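Aminoglycoside N(3)-acetyltransferase, AAC(3)-IVa (Escherichia coli, PDB 6MN3) catalyses transfer of an acetyl group from acetyl-CoA to the 3-amino group of 2-deoxystreptamine aminoglycosides, and so probably confers resistance to gentamicin, tobramycin, apramycin and related antibiotics. Local coordinates at residues P63-L68 with P124-A129. Sequence-based numbering, arbitrary orientation.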
loop_
_atom_site.group_PDB
_atom_site.type_symbol
_atom_site.label_atom_id
_atom_site.label_comp_id
_atom_site.label_asym_id
_atom_site.label_seq_id
_atom_site.Cartn_x
_atom_site.Cartn_y
_atom_site.Cartn_z
ATOM N N PRO A 63 -2.108 4.567 1.205
ATOM C CA PRO A 63 -1.794 4.443 2.631
ATOM C C PRO A 63 -1.629 5.820 3.253
ATOM O O PRO A 63 -1.244 6.785 2.586
ATOM C CB PRO A 63 -0.477 3.657 2.639
ATOM C CG PRO A 63 0.112 3.888 1.288
ATOM C CD PRO A 63 -1.055 3.992 0.351
ATOM N N SER A 64 -1.935 5.910 4.546
ATOM C CA SER A 64 -1.956 7.208 5.208
ATOM C C SER A 64 -1.792 7.080 6.717
ATOM O O SER A 64 -2.459 7.791 7.475
ATOM C CB SER A 64 -3.262 7.939 4.880
ATOM O OG SER A 64 -3.167 9.321 5.167
ATOM N N TRP A 65 -0.911 6.189 7.165
ATOM C CA TRP A 65 -0.705 5.994 8.591
ATOM C C TRP A 65 0.452 6.856 9.094
ATOM O O TRP A 65 1.251 7.389 8.321
ATOM C CB TRP A 65 -0.461 4.519 8.908
ATOM C CG TRP A 65 0.635 3.883 8.118
ATOM C CD1 TRP A 65 1.978 4.058 8.288
ATOM C CD2 TRP A 65 0.483 2.951 7.042
ATOM N NE1 TRP A 65 2.672 3.298 7.377
ATOM C CE2 TRP A 65 1.777 2.609 6.600
ATOM C CE3 TRP A 65 -0.621 2.377 6.406
ATOM C CZ2 TRP A 65 1.996 1.719 5.553
ATOM C CZ3 TRP A 65 -0.403 1.493 5.366
ATOM C CH2 TRP A 65 0.895 1.172 4.949
ATOM N N SER A 66 0.534 6.980 10.421
ATOM C CA SER A 66 1.467 7.898 11.066
ATOM C C SER A 66 2.777 7.233 11.469
ATOM O O SER A 66 3.840 7.856 11.370
ATOM C CB SER A 66 0.818 8.519 12.304
ATOM O OG SER A 66 -0.136 9.500 11.945
ATOM N N GLY A 67 2.724 5.986 11.935
ATOM C CA GLY A 67 3.898 5.311 12.439
ATOM C C GLY A 67 4.268 5.649 13.866
ATOM O O GLY A 67 5.139 4.980 14.436
ATOM N N LEU A 68 3.641 6.660 14.464
ATOM C CA LEU A 68 3.914 7.031 15.848
ATOM C C LEU A 68 3.061 6.166 16.769
ATOM O O LEU A 68 1.848 6.369 16.874
ATOM C CB LEU A 68 3.628 8.514 16.070
ATOM C CG LEU A 68 4.212 9.486 15.042
ATOM C CD1 LEU A 68 3.463 10.809 15.075
ATOM C CD2 LEU A 68 5.699 9.701 15.287
ATOM N N PRO A 124 -4.160 -7.276 13.551
ATOM C CA PRO A 124 -3.069 -6.450 13.012
ATOM C C PRO A 124 -3.554 -5.368 12.039
ATOM O O PRO A 124 -4.701 -5.433 11.598
ATOM C CB PRO A 124 -2.181 -7.477 12.293
ATOM C CG PRO A 124 -2.496 -8.772 12.946
ATOM C CD PRO A 124 -3.961 -8.699 13.232
ATOM N N PRO A 125 -2.696 -4.392 11.722
ATOM C CA PRO A 125 -3.149 -3.259 10.895
ATOM C C PRO A 125 -3.738 -3.652 9.549
ATOM O O PRO A 125 -4.575 -2.911 9.019
ATOM C CB PRO A 125 -1.870 -2.428 10.723
ATOM C CG PRO A 125 -1.064 -2.738 11.933
ATOM C CD PRO A 125 -1.332 -4.181 12.242
ATOM N N HIS A 126 -3.337 -4.785 8.976
ATOM C CA HIS A 126 -3.811 -5.150 7.645
ATOM C C HIS A 126 -4.647 -6.423 7.685
ATOM O O HIS A 126 -4.426 -7.352 6.900
ATOM C CB HIS A 126 -2.624 -5.301 6.694
ATOM C CG HIS A 126 -1.676 -4.143 6.741
ATOM N ND1 HIS A 126 -0.308 -4.301 6.811
ATOM C CD2 HIS A 126 -1.902 -2.809 6.747
ATOM C CE1 HIS A 126 0.268 -3.113 6.849
ATOM N NE2 HIS A 126 -0.677 -2.190 6.811
ATOM N N SER A 127 -5.618 -6.459 8.590
ATOM C CA SER A 127 -6.487 -7.611 8.781
ATOM C C SER A 127 -7.544 -7.662 7.684
ATOM O O SER A 127 -7.659 -6.743 6.870
ATOM C CB SER A 127 -7.127 -7.531 10.165
ATOM O OG SER A 127 -8.241 -6.655 10.155
ATOM N N PRO A 128 -8.334 -8.741 7.623
ATOM C CA PRO A 128 -9.459 -8.776 6.672
ATOM C C PRO A 128 -10.505 -7.692 6.900
ATOM O O PRO A 128 -11.420 -7.563 6.075
ATOM C CB PRO A 128 -10.054 -10.173 6.882
ATOM C CG PRO A 128 -8.905 -10.991 7.343
ATOM C CD PRO A 128 -8.057 -10.078 8.184
ATOM N N ALA A 129 -10.411 -6.921 7.983
ATOM C CA ALA A 129 -11.301 -5.793 8.225
ATOM C C ALA A 129 -10.591 -4.453 8.054
ATOM O O ALA A 129 -11.021 -3.448 8.625
ATOM C CB ALA A 129 -11.919 -5.893 9.619
#
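Trp65 and His126 are the two residues that meet here, each reaching out from its own loop. The contact is small: NE2 of His126 lies 4.0 Å from CZ3 of Trp65, with CH2 slightly farther off, so one nitrogen rests against the outer end of the six-membered ring. That ring of Trp65 and the His126 imidazole are inclined at 49° with centroids 5.6 Å apart, an oblique aromatic pair. CB of Trp65 already heads toward the 124-129 loop, and chi1 of 53° tucks the indole over its own backbone. On the histidine side, CB of Pro125 lies 4.0 Å above the plane of the His126 ring, displaced toward its rim, while Thr153 and Val132 also touch the side chain. Further out, the Trp65 backbone is hydrogen-bonded to that of Thr81, and an ST turn, Ala129 N to Ser127 OG at 3.1 Å, shapes the chain leading into helix 131-137. The His126 ring also meets that of His156, which, with Cys192 and Glu159, has the geometry of a possible Cys-His-Glu triad. The loops thus meet through van der Waals contact between two rings, without a polar bond; if that triad operates, Trp65 would be its second-shell neighbour through His126.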